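Local coordinates for protein monomethylamine methyltransferase MtmB1 (PDB 1NTH) that catalyses transfer of the methyl group of monomethylamine to the corrinoid cofactor of its partner protein MtmC in methanogenesis from methylamine, at residues F63-E68 and T274-V279; M261-G266 and G297-R302; W303-T308 and Y335-P340. All coordinates share one frame; numbering follows the deposited sequence.

Contact 1: F63-E68 and T274-V279; sequences FKAGFE and TTIVDV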
ATOM      1  N   PHE A  63      -7.901  45.258   0.261  1.00 18.24           N
ATOM      2  CA  PHE A  63      -8.328  44.039  -0.414  1.00 18.49           C
ATOM      3  C   PHE A  63      -8.837  44.378  -1.809  1.00 19.07           C
ATOM      4  O   PHE A  63      -8.486  43.716  -2.788  1.00 18.13           O
ATOM      5  CB  PHE A  63      -9.436  43.333   0.372  1.00 19.40           C
ATOM      6  CG  PHE A  63      -9.947  42.090  -0.300  1.00 21.45           C
ATOM      7  CD1 PHE A  63      -9.144  40.957  -0.397  1.00 21.58           C
ATOM      8  CD2 PHE A  63     -11.211  42.065  -0.878  1.00 23.20           C
ATOM      9  CE1 PHE A  63      -9.596  39.815  -1.057  1.00 21.99           C
ATOM     10  CE2 PHE A  63     -11.672  40.928  -1.541  1.00 24.16           C
ATOM     11  CZ  PHE A  63     -10.859  39.804  -1.632  1.00 22.86           C
ATOM     12  N   LYS A  64      -9.672  45.408  -1.898  1.00 19.06           N
ATOM     13  CA  LYS A  64     -10.215  45.820  -3.186  1.00 19.41           C
ATOM     14  C   LYS A  64      -9.095  46.247  -4.127  1.00 18.53           C
ATOM     15  O   LYS A  64      -9.136  45.953  -5.318  1.00 19.09           O
ATOM     16  CB  LYS A  64     -11.216  46.962  -3.000  1.00 21.79           C
ATOM     17  CG  LYS A  64     -12.506  46.523  -2.323  1.00 25.04           C
ATOM     18  CD  LYS A  64     -13.466  47.696  -2.187  0.50 27.09           C
ATOM     19  CE  LYS A  64     -14.785  47.259  -1.574  0.50 29.52           C
ATOM     20  NZ  LYS A  64     -15.740  48.394  -1.428  0.50 30.86           N
ATOM     21  N   ALA A  65      -8.093  46.931  -3.584  1.00 18.70           N
ATOM     22  CA  ALA A  65      -6.953  47.380  -4.383  1.00 18.08           C
ATOM     23  C   ALA A  65      -6.187  46.178  -4.940  1.00 18.76           C
ATOM     24  O   ALA A  65      -5.832  46.147  -6.119  1.00 18.52           O
ATOM     25  CB  ALA A  65      -6.026  48.240  -3.534  1.00 17.71           C
ATOM     26  N   GLY A  66      -5.929  45.192  -4.084  1.00 18.33           N
ATOM     27  CA  GLY A  66      -5.215  44.004  -4.521  1.00 18.01           C
ATOM     28  C   GLY A  66      -5.980  43.242  -5.590  1.00 17.52           C
ATOM     29  O   GLY A  66      -5.397  42.761  -6.563  1.00 18.36           O
ATOM     30  N   PHE A  67      -7.292  43.128  -5.402  1.00 17.49           N
ATOM     31  CA  PHE A  67      -8.154  42.438  -6.354  1.00 17.98           C
ATOM     32  C   PHE A  67      -8.107  43.178  -7.691  1.00 18.94           C
ATOM     33  O   PHE A  67      -7.942  42.567  -8.748  1.00 17.43           O
ATOM     34  CB  PHE A  67      -9.596  42.420  -5.831  1.00 18.99           C
ATOM     35  CG  PHE A  67     -10.545  41.591  -6.662  1.00 19.49           C
ATOM     36  CD1 PHE A  67     -11.003  40.360  -6.196  1.00 21.45           C
ATOM     37  CD2 PHE A  67     -11.000  42.048  -7.895  1.00 20.62           C
ATOM     38  CE1 PHE A  67     -11.900  39.600  -6.946  1.00 21.24           C
ATOM     39  CE2 PHE A  67     -11.896  41.296  -8.655  1.00 22.47           C
ATOM     40  CZ  PHE A  67     -12.350  40.068  -8.179  1.00 21.17           C
ATOM     41  N   GLU A  68      -8.242  44.500  -7.636  1.00 19.72           N
ATOM     42  CA  GLU A  68      -8.239  45.310  -8.851  1.00 20.04           C
ATOM     43  C   GLU A  68      -6.888  45.283  -9.554  1.00 19.13           C
ATOM     44  O   GLU A  68      -6.819  45.323 -10.784  1.00 18.68           O
ATOM     45  CB  GLU A  68      -8.618  46.755  -8.515  0.65 22.00           C
ATOM     46  CG  GLU A  68      -9.055  47.577  -9.721  0.65 24.40           C
ATOM     47  CD  GLU A  68      -9.439  49.000  -9.354  0.65 26.47           C
ATOM     48  OE1 GLU A  68     -10.046  49.200  -8.277  0.65 25.95           O
ATOM     49  OE2 GLU A  68      -9.146  49.917 -10.150  0.65 26.67           O
ATOM     50  N   THR A 274       3.628  47.908  -2.500  1.00 19.32           N
ATOM     51  CA  THR A 274       4.100  46.531  -2.466  1.00 18.56           C
ATOM     52  C   THR A 274       3.065  45.622  -1.801  1.00 19.02           C
ATOM     53  O   THR A 274       2.957  44.445  -2.145  1.00 17.88           O
ATOM     54  CB  THR A 274       5.448  46.424  -1.720  1.00 19.77           C
ATOM     55  OG1 THR A 274       6.413  47.275  -2.355  1.00 21.28           O
ATOM     56  CG2 THR A 274       5.974  44.989  -1.763  1.00 18.82           C
ATOM     57  N   THR A 275       2.299  46.171  -0.864  1.00 18.29           N
ATOM     58  CA  THR A 275       1.277  45.387  -0.178  1.00 18.05           C
ATOM     59  C   THR A 275       0.117  45.095  -1.129  1.00 17.84           C
ATOM     60  O   THR A 275      -0.487  44.023  -1.078  1.00 17.34           O
ATOM     61  CB  THR A 275       0.772  46.118   1.083  1.00 17.80           C
ATOM     62  OG1 THR A 275       1.897  46.495   1.891  1.00 18.11           O
ATOM     63  CG2 THR A 275      -0.136  45.200   1.907  1.00 17.40           C
ATOM     64  N   ILE A 276      -0.196  46.051  -2.001  1.00 16.90           N
ATOM     65  CA  ILE A 276      -1.254  45.857  -2.982  1.00 17.29           C
ATOM     66  C   ILE A 276      -0.850  44.672  -3.861  1.00 16.99           C
ATOM     67  O   ILE A 276      -1.661  43.793  -4.153  1.00 17.57           O
ATOM     68  CB  ILE A 276      -1.435  47.115  -3.869  1.00 17.43           C
ATOM     69  CG1 ILE A 276      -2.048  48.243  -3.039  1.00 18.16           C
ATOM     70  CG2 ILE A 276      -2.313  46.794  -5.076  1.00 17.81           C
ATOM     71  CD1 ILE A 276      -2.159  49.565  -3.790  1.00 18.84           C
ATOM     72  N   VAL A 277       0.414  44.650  -4.271  1.00 17.14           N
ATOM     73  CA  VAL A 277       0.928  43.563  -5.098  1.00 18.17           C
ATOM     74  C   VAL A 277       0.867  42.253  -4.314  1.00 17.90           C
ATOM     75  O   VAL A 277       0.491  41.213  -4.860  1.00 18.87           O
ATOM     76  CB  VAL A 277       2.396  43.827  -5.523  1.00 19.40           C
ATOM     77  CG1 VAL A 277       3.027  42.554  -6.079  1.00 20.85           C
ATOM     78  CG2 VAL A 277       2.434  44.922  -6.572  1.00 20.25           C
ATOM     79  N   ASP A 278       1.231  42.315  -3.036  1.00 17.87           N
ATOM     80  CA  ASP A 278       1.226  41.131  -2.179  1.00 17.99           C
ATOM     81  C   ASP A 278      -0.176  40.522  -2.108  1.00 17.45           C
ATOM     82  O   ASP A 278      -0.337  39.308  -2.240  1.00 18.13           O
ATOM     83  CB  ASP A 278       1.711  41.496  -0.775  1.00 16.78           C
ATOM     84  CG  ASP A 278       2.133  40.282   0.029  1.00 19.61           C
ATOM     85  OD1 ASP A 278       1.937  39.147  -0.456  1.00 19.63           O
ATOM     86  OD2 ASP A 278       2.661  40.466   1.145  1.00 18.38           O
ATOM     87  N   VAL A 279      -1.189  41.358  -1.894  1.00 17.14           N
ATOM     88  CA  VAL A 279      -2.561  40.858  -1.837  1.00 16.29           C
ATOM     89  C   VAL A 279      -2.912  40.237  -3.188  1.00 17.09           C
ATOM     90  O   VAL A 279      -3.513  39.164  -3.257  1.00 16.65           O
ATOM     91  CB  VAL A 279      -3.562  41.994  -1.496  1.00 16.28           C
ATOM     92  CG1 VAL A 279      -5.002  41.517  -1.694  1.00 16.35           C
ATOM     93  CG2 VAL A 279      -3.350  42.441  -0.053  1.00 16.54           C
TER
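The Phe63 ring meets Val279 obliquely, its CD1 lying 4.4 Å from Val279 CG1, and this is the one flat group in the touch between 63-68 and 274-279. Phe63 CG is anti to the backbone N (chi1 178°), and the ring beyond it also meets that of Phe325 at a shallow angle between the planes and packs on Trp92 of helix 88-95.

The closest backbone approach is at Gly66, whose CA lies 4.6 Å from that of Ile276. Two groups converge on the glycine CA: the carbonyl oxygen of Ile276, in a CA-H...O contact of 3.6 Å, and the CG1 methyl of Val279. A CB at this position would run into that methyl, and its absence is consistent with the close approach of the axes of the two short helical segments, 7.6 Å, at a crossing angle of -69°. In this TIM-barrel protein, helix 271-288 is the connection between the parallel strands 263-264 and 293-300, and helix 56-73, from much earlier in the chain, packs against it.

Val279 CG1 is anti to the backbone N (chi1 169°), which aims that branch at Gly66. One turn back, Ile276 uses its branches differently: CG2 rests 3.7 Å from the carbonyl oxygen of Ala65, while CG1 and CD1 lie against Ala65 CB, with 4.0 Å between Ile276 CG1 and that methyl. Beyond the two segments, Leu62 of helix 56-73 touches both Ile276 and Val279, and Met69 of the same helix touches Ile276.

Contact 2: M261-G266 and G297-R302; sequences MPIFGG and GPVHIR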
ATOM      1  N   MET A 261       7.556  36.445  -3.355  1.00 20.10           N
ATOM      2  CA  MET A 261       8.288  37.294  -2.433  1.00 21.20           C
ATOM      3  C   MET A 261       8.371  38.707  -2.990  1.00 20.32           C
ATOM      4  O   MET A 261       9.351  39.071  -3.639  1.00 20.18           O
ATOM      5  CB  MET A 261       9.690  36.727  -2.215  1.00 23.22           C
ATOM      6  CG  MET A 261       9.708  35.323  -1.599  1.00 27.07           C
ATOM      7  SD  MET A 261       9.106  33.985  -2.681  0.85 30.23           S
ATOM      8  CE  MET A 261      10.568  33.690  -3.696  0.85 33.73           C
ATOM      9  N   PRO A 262       7.333  39.522  -2.745  1.00 20.25           N
ATOM     10  CA  PRO A 262       7.323  40.900  -3.245  1.00 19.74           C
ATOM     11  C   PRO A 262       8.489  41.704  -2.685  1.00 20.20           C
ATOM     12  O   PRO A 262       8.865  41.550  -1.525  1.00 19.84           O
ATOM     13  CB  PRO A 262       5.959  41.421  -2.801  1.00 20.98           C
ATOM     14  CG  PRO A 262       5.693  40.650  -1.542  1.00 22.37           C
ATOM     15  CD  PRO A 262       6.152  39.254  -1.903  1.00 19.65           C
ATOM     16  N   ILE A 263       9.057  42.565  -3.521  1.00 19.28           N
ATOM     17  CA  ILE A 263      10.206  43.358  -3.121  1.00 19.50           C
ATOM     18  C   ILE A 263       9.871  44.799  -2.756  1.00 19.81           C
ATOM     19  O   ILE A 263       9.418  45.575  -3.601  1.00 20.43           O
ATOM     20  CB  ILE A 263      11.266  43.365  -4.248  1.00 20.37           C
ATOM     21  CG1 ILE A 263      11.691  41.926  -4.563  1.00 21.02           C
ATOM     22  CG2 ILE A 263      12.474  44.190  -3.829  1.00 20.44           C
ATOM     23  CD1 ILE A 263      12.627  41.803  -5.754  1.00 22.32           C
ATOM     24  N   PHE A 264      10.087  45.149  -1.492  1.00 20.29           N
ATOM     25  CA  PHE A 264       9.846  46.512  -1.039  1.00 20.89           C
ATOM     26  C   PHE A 264      10.890  47.378  -1.728  1.00 21.03           C
ATOM     27  O   PHE A 264      12.082  47.082  -1.664  1.00 20.87           O
ATOM     28  CB  PHE A 264      10.033  46.634   0.472  1.00 21.80           C
ATOM     29  CG  PHE A 264      10.182  48.055   0.938  1.00 22.40           C
ATOM     30  CD1 PHE A 264       9.115  48.943   0.848  1.00 22.54           C
ATOM     31  CD2 PHE A 264      11.408  48.524   1.403  1.00 22.94           C
ATOM     32  CE1 PHE A 264       9.264  50.281   1.213  1.00 23.73           C
ATOM     33  CE2 PHE A 264      11.571  49.861   1.770  1.00 23.96           C
ATOM     34  CZ  PHE A 264      10.497  50.741   1.672  1.00 23.87           C
ATOM     35  N   GLY A 265      10.445  48.450  -2.377  1.00 21.30           N
ATOM     36  CA  GLY A 265      11.379  49.311  -3.077  1.00 23.58           C
ATOM     37  C   GLY A 265      11.643  48.758  -4.464  1.00 24.54           C
ATOM     38  O   GLY A 265      12.487  49.275  -5.206  1.00 24.32           O
ATOM     39  N   GLY A 266      10.914  47.699  -4.809  1.00 23.24           N
ATOM     40  CA  GLY A 266      11.057  47.069  -6.110  1.00 23.18           C
ATOM     41  C   GLY A 266      10.205  47.728  -7.177  1.00 24.01           C
ATOM     42  O   GLY A 266       9.922  48.921  -7.097  1.00 24.08           O
ATOM     43  N   GLY A 297       6.706  36.451   1.556  1.00 18.28           N
ATOM     44  CA  GLY A 297       8.080  36.699   1.946  1.00 18.94           C
ATOM     45  C   GLY A 297       8.537  38.056   1.446  1.00 18.21           C
ATOM     46  O   GLY A 297       9.486  38.133   0.669  1.00 19.94           O
ATOM     47  N   PRO A 298       7.881  39.148   1.871  1.00 19.13           N
ATOM     48  CA  PRO A 298       8.282  40.488   1.417  1.00 18.35           C
ATOM     49  C   PRO A 298       9.742  40.717   1.777  1.00 19.05           C
ATOM     50  O   PRO A 298      10.143  40.489   2.914  1.00 18.39           O
ATOM     51  CB  PRO A 298       7.348  41.414   2.194  1.00 18.35           C
ATOM     52  CG  PRO A 298       6.143  40.547   2.469  1.00 19.35           C
ATOM     53  CD  PRO A 298       6.786  39.238   2.851  1.00 18.43           C
ATOM     54  N   VAL A 299      10.537  41.175   0.816  1.00 19.47           N
ATOM     55  CA  VAL A 299      11.951  41.390   1.078  1.00 19.85           C
ATOM     56  C   VAL A 299      12.397  42.810   0.732  1.00 19.94           C
ATOM     57  O   VAL A 299      11.901  43.414  -0.219  1.00 20.55           O
ATOM     58  CB  VAL A 299      12.797  40.358   0.299  1.00 22.32           C
ATOM     59  CG1 VAL A 299      12.560  40.509  -1.191  1.00 22.94           C
ATOM     60  CG2 VAL A 299      14.265  40.516   0.641  1.00 24.06           C
ATOM     61  N   HIS A 300      13.335  43.333   1.517  1.00 20.23           N
ATOM     62  CA  HIS A 300      13.855  44.687   1.320  1.00 21.33           C
ATOM     63  C   HIS A 300      14.832  44.704   0.148  1.00 21.58           C
ATOM     64  O   HIS A 300      15.799  43.947   0.128  1.00 21.88           O
ATOM     65  CB  HIS A 300      14.549  45.154   2.601  1.00 21.96           C
ATOM     66  CG  HIS A 300      14.765  46.632   2.672  1.00 23.17           C
ATOM     67  ND1 HIS A 300      15.667  47.293   1.868  1.00 24.09           N
ATOM     68  CD2 HIS A 300      14.193  47.577   3.454  1.00 24.41           C
ATOM     69  CE1 HIS A 300      15.643  48.584   2.152  1.00 24.14           C
ATOM     70  NE2 HIS A 300      14.757  48.783   3.112  1.00 24.08           N
ATOM     71  N   ILE A 301      14.578  45.571  -0.830  1.00 21.98           N
ATOM     72  CA  ILE A 301      15.432  45.646  -2.009  1.00 24.38           C
ATOM     73  C   ILE A 301      16.915  45.829  -1.688  1.00 24.44           C
ATOM     74  O   ILE A 301      17.775  45.306  -2.398  1.00 25.56           O
ATOM     75  CB  ILE A 301      14.981  46.781  -2.959  1.00 25.88           C
ATOM     76  CG1 ILE A 301      15.746  46.679  -4.282  1.00 27.77           C
ATOM     77  CG2 ILE A 301      15.211  48.140  -2.306  1.00 26.75           C
ATOM     78  CD1 ILE A 301      15.208  47.573  -5.374  1.00 30.64           C
ATOM     79  N   ARG A 302      17.219  46.552  -0.617  1.00 24.95           N
ATOM     80  CA  ARG A 302      18.613  46.782  -0.252  1.00 26.10           C
ATOM     81  C   ARG A 302      19.189  45.758   0.718  1.00 26.17           C
ATOM     82  O   ARG A 302      20.252  45.190   0.472  1.00 26.73           O
ATOM     83  CB  ARG A 302      18.779  48.174   0.360  1.00 26.91           C
ATOM     84  CG  ARG A 302      20.218  48.493   0.747  1.00 28.80           C
ATOM     85  CD  ARG A 302      20.332  49.831   1.461  1.00 32.75           C
ATOM     86  NE  ARG A 302      21.722  50.151   1.777  1.00 34.97           N
ATOM     87  CZ  ARG A 302      22.112  51.241   2.432  1.00 36.81           C
ATOM     88  NH1 ARG A 302      21.217  52.127   2.848  1.00 36.90           N
ATOM     89  NH2 ARG A 302      23.401  51.446   2.670  1.00 37.80           N
TER
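Phe264 presents the CD2-CE2 edge of its ring to one face of the His300 imidazole, an offset edge-to-face pair with centroids 5.1 Å apart and planes at 61°. Phe264 CD2 sits toward the imidazole rim, 3.6 Å from His300 CD2, and CE2 is equally near NE2. Both CG atoms are anti to their backbone N (chi1 164° and -163°), and the side chains lie side by side. Arg302 N donates in the imidazole plane to His300 ND1, which helps fix that ring's rotation.

On the sheet face away from Phe264 and His300, Ile263 lies beside Val299, CG1 to CG1 at 3.8 Å; Ile301, past the strand, crosses Ile263 at about a right angle. Three bonds join the backbones: Val299 N to Pro262 O, Phe264 N to Val299 O, and Ile301 N to Phe264 O. A type II beta turn runs from Ile263 to Gly266, and Gly265 O lies 3.2 Å from Ile301 CD1. At the other end, Pro262 and Pro298 lie side by side, CG to CG at 4.0 Å.

Parallel pairing of strand 263-264 with 293-300, linked through helix 271-288, is the beta-alpha-beta unit characteristic of a TIM barrel.

Contact 3: W303-T308 and Y335-P340; sequences WGSTNT and YPCAGP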
ATOM      1  N   TRP A 303      18.482  45.523   1.816  1.00 25.41           N
ATOM      2  CA  TRP A 303      18.956  44.607   2.843  1.00 25.24           C
ATOM      3  C   TRP A 303      18.743  43.125   2.549  1.00 25.13           C
ATOM      4  O   TRP A 303      19.434  42.276   3.112  1.00 26.02           O
ATOM      5  CB  TRP A 303      18.312  44.980   4.177  1.00 26.04           C
ATOM      6  CG  TRP A 303      18.507  46.431   4.530  1.00 27.40           C
ATOM      7  CD1 TRP A 303      17.533  47.342   4.820  1.00 26.62           C
ATOM      8  CD2 TRP A 303      19.755  47.129   4.638  1.00 28.27           C
ATOM      9  NE1 TRP A 303      18.095  48.565   5.105  1.00 29.01           N
ATOM     10  CE2 TRP A 303      19.459  48.462   5.002  1.00 28.38           C
ATOM     11  CE3 TRP A 303      21.096  46.757   4.467  1.00 28.64           C
ATOM     12  CZ2 TRP A 303      20.453  49.428   5.196  1.00 30.10           C
ATOM     13  CZ3 TRP A 303      22.089  47.720   4.660  1.00 30.05           C
ATOM     14  CH2 TRP A 303      21.758  49.039   5.023  1.00 29.87           C
ATOM     15  N   GLY A 304      17.793  42.815   1.673  1.00 24.30           N
ATOM     16  CA  GLY A 304      17.532  41.426   1.332  1.00 23.39           C
ATOM     17  C   GLY A 304      16.977  40.610   2.488  1.00 23.97           C
ATOM     18  O   GLY A 304      17.120  39.386   2.515  1.00 25.79           O
ATOM     19  N   SER A 305      16.345  41.289   3.440  1.00 21.87           N
ATOM     20  CA  SER A 305      15.759  40.632   4.605  1.00 21.45           C
ATOM     21  C   SER A 305      14.241  40.775   4.619  1.00 20.29           C
ATOM     22  O   SER A 305      13.685  41.711   4.044  1.00 20.99           O
ATOM     23  CB  SER A 305      16.329  41.223   5.895  1.00 21.96           C
ATOM     24  OG  SER A 305      15.640  40.721   7.030  1.00 24.83           O
ATOM     25  N   THR A 306      13.577  39.844   5.296  1.00 18.77           N
ATOM     26  CA  THR A 306      12.125  39.850   5.399  1.00 17.62           C
ATOM     27  C   THR A 306      11.648  40.461   6.718  1.00 17.93           C
ATOM     28  O   THR A 306      10.447  40.579   6.949  1.00 19.11           O
ATOM     29  CB  THR A 306      11.566  38.417   5.327  1.00 18.00           C
ATOM     30  OG1 THR A 306      12.225  37.615   6.314  1.00 17.72           O
ATOM     31  CG2 THR A 306      11.788  37.816   3.947  1.00 18.66           C
ATOM     32  N   ASN A 307      12.579  40.851   7.583  1.00 17.90           N
ATOM     33  CA  ASN A 307      12.186  41.415   8.866  1.00 18.75           C
ATOM     34  C   ASN A 307      12.530  42.885   9.097  1.00 19.93           C
ATOM     35  O   ASN A 307      12.787  43.297  10.229  1.00 20.93           O
ATOM     36  CB  ASN A 307      12.750  40.568  10.012  1.00 20.04           C
ATOM     37  CG  ASN A 307      14.228  40.295   9.865  1.00 20.92           C
ATOM     38  OD1 ASN A 307      14.634  39.190   9.502  1.00 22.59           O
ATOM     39  ND2 ASN A 307      15.047  41.306  10.142  1.00 20.54           N
ATOM     40  N   THR A 308      12.544  43.676   8.031  1.00 20.48           N
ATOM     41  CA  THR A 308      12.803  45.100   8.195  1.00 21.24           C
ATOM     42  C   THR A 308      11.444  45.690   8.550  1.00 21.24           C
ATOM     43  O   THR A 308      10.410  45.038   8.368  1.00 20.59           O
ATOM     44  CB  THR A 308      13.321  45.762   6.896  1.00 20.55           C
ATOM     45  OG1 THR A 308      12.291  45.747   5.902  1.00 22.31           O
ATOM     46  CG2 THR A 308      14.551  45.031   6.376  1.00 21.23           C
ATOM     47  N   TYR A 335      14.027  35.448   6.375  1.00 18.10           N
ATOM     48  CA  TYR A 335      15.366  35.794   5.887  1.00 20.46           C
ATOM     49  C   TYR A 335      16.023  36.872   6.748  1.00 20.72           C
ATOM     50  O   TYR A 335      15.971  38.053   6.409  1.00 20.73           O
ATOM     51  CB  TYR A 335      15.321  36.285   4.442  0.85 21.61           C
ATOM     52  CG  TYR A 335      15.231  35.190   3.412  0.85 24.13           C
ATOM     53  CD1 TYR A 335      13.997  34.738   2.946  0.85 27.06           C
ATOM     54  CD2 TYR A 335      16.386  34.626   2.873  0.85 26.36           C
ATOM     55  CE1 TYR A 335      13.917  33.757   1.961  0.85 28.67           C
ATOM     56  CE2 TYR A 335      16.318  33.645   1.892  0.85 27.18           C
ATOM     57  CZ  TYR A 335      15.085  33.218   1.437  0.85 28.83           C
ATOM     58  OH  TYR A 335      15.025  32.280   0.434  0.85 30.57           O
ATOM     59  N   PRO A 336      16.638  36.485   7.875  1.00 20.99           N
ATOM     60  CA  PRO A 336      17.293  37.481   8.731  1.00 21.24           C
ATOM     61  C   PRO A 336      18.626  37.901   8.110  1.00 22.15           C
ATOM     62  O   PRO A 336      19.198  37.166   7.302  1.00 22.49           O
ATOM     63  CB  PRO A 336      17.518  36.727  10.043  1.00 20.98           C
ATOM     64  CG  PRO A 336      16.512  35.604   9.997  1.00 22.34           C
ATOM     65  CD  PRO A 336      16.549  35.185   8.558  1.00 20.01           C
ATOM     66  N   CYS A 337      19.119  39.078   8.488  1.00 23.14           N
ATOM     67  CA  CYS A 337      20.399  39.570   7.982  1.00 24.52           C
ATOM     68  C   CYS A 337      21.552  38.866   8.687  1.00 23.84           C
ATOM     69  O   CYS A 337      22.523  38.443   8.054  1.00 25.41           O
ATOM     70  CB  CYS A 337      20.540  41.076   8.227  1.00 24.87           C
ATOM     71  SG  CYS A 337      19.471  42.132   7.242  1.00 29.46           S
ATOM     72  N   ALA A 338      21.435  38.750  10.006  1.00 22.89           N
ATOM     73  CA  ALA A 338      22.469  38.134  10.827  1.00 23.07           C
ATOM     74  C   ALA A 338      22.519  36.612  10.714  1.00 23.83           C
ATOM     75  O   ALA A 338      21.525  35.967  10.371  1.00 23.05           O
ATOM     76  CB  ALA A 338      22.276  38.543  12.282  1.00 23.53           C
ATOM     77  N   GLY A 339      23.688  36.053  11.016  1.00 22.28           N
ATOM     78  CA  GLY A 339      23.876  34.616  10.947  1.00 21.66           C
ATOM     79  C   GLY A 339      23.594  33.919  12.264  1.00 21.60           C
ATOM     80  O   GLY A 339      23.348  34.575  13.277  1.00 22.01           O
ATOM     81  N   PRO A 340      23.633  32.578  12.281  1.00 21.31           N
ATOM     82  CA  PRO A 340      23.375  31.793  13.490  1.00 21.19           C
ATOM     83  C   PRO A 340      24.297  32.122  14.657  1.00 22.36           C
ATOM     84  O   PRO A 340      25.421  32.593  14.470  1.00 23.19           O
ATOM     85  CB  PRO A 340      23.563  30.351  13.016  1.00 21.39           C
ATOM     86  CG  PRO A 340      23.205  30.417  11.575  1.00 20.83           C
ATOM     87  CD  PRO A 340      23.885  31.689  11.136  1.00 21.43           C
TER
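Ser305 reaches the 335-340 segment with both of its side-chain atoms. Its CB lies 3.5 Å from Cys337 SG and also close to the carbonyl oxygen of Tyr335. One bond farther, OG is anti to the backbone N (chi1 172°) and donates to Tyr335 O over 2.8 Å, the hydroxyl standing 19° off the carbonyl plane. The same OG accepts a nearly straight bond from Asn307 N, with an N-H...O angle of 174°, so it closes an ST turn within its own loop while binding the other one.

Tyr335 O is gripped twice, because Thr306 N also donates to it, over 3.2 Å and from farther out of the carbonyl plane. The neighbouring peptide N of Tyr335 is taken up by Thr306 OG1 at 2.8 Å. Thr306 thus binds Tyr335 through both its backbone N and its hydroxyl, and that hydroxyl is hydrogen-bonded to Gln352 as well.

These loops follow the consecutive parallel strands 293-300 and 330-333 of the TIM barrel, each leading into the next helix, 309-325 or 343-359. The contact therefore joins adjacent beta-alpha loops at the C-terminal ends of the strands, the end at which TIM-barrel enzymes generally place their active sites.

Thr306 CG2 packs on Tyr335 CB and CD1, each at 3.9 Å, and meets the phenol ring obliquely. The amide oxygen OD1 of Asn307 lies 3.3 Å from Pro336 CA, while ND2 bonds to OE2 of Glu348, a residue of helix 343-359. That carboxylate oxygen also accepts from Cys337 N, and OE1 from Ala338 N.

Overall arrangement
The three contacts follow one sector of the TIM barrel from its outer helices to the loops beyond its strands. Contact 1 joins helix 56-73 to helix 271-288; contact 2 pairs the strands that flank helix 271-288, so the segments of contacts 1 and 2 alternate along the chain. Their centres are 15 Å apart, and Thr274 and Asp278 pack on Pro262 and Pro298, respectively. Contact 3 comes next along the chain, its centre about 12 Å from that of contact 2, and a probable hydrogen bond from His300 N to Ser305 O links them. Contacts 1 and 3, 24 Å apart between centres, do not touch. Contact 2 therefore bridges the helical outer layer and the beta-alpha loops.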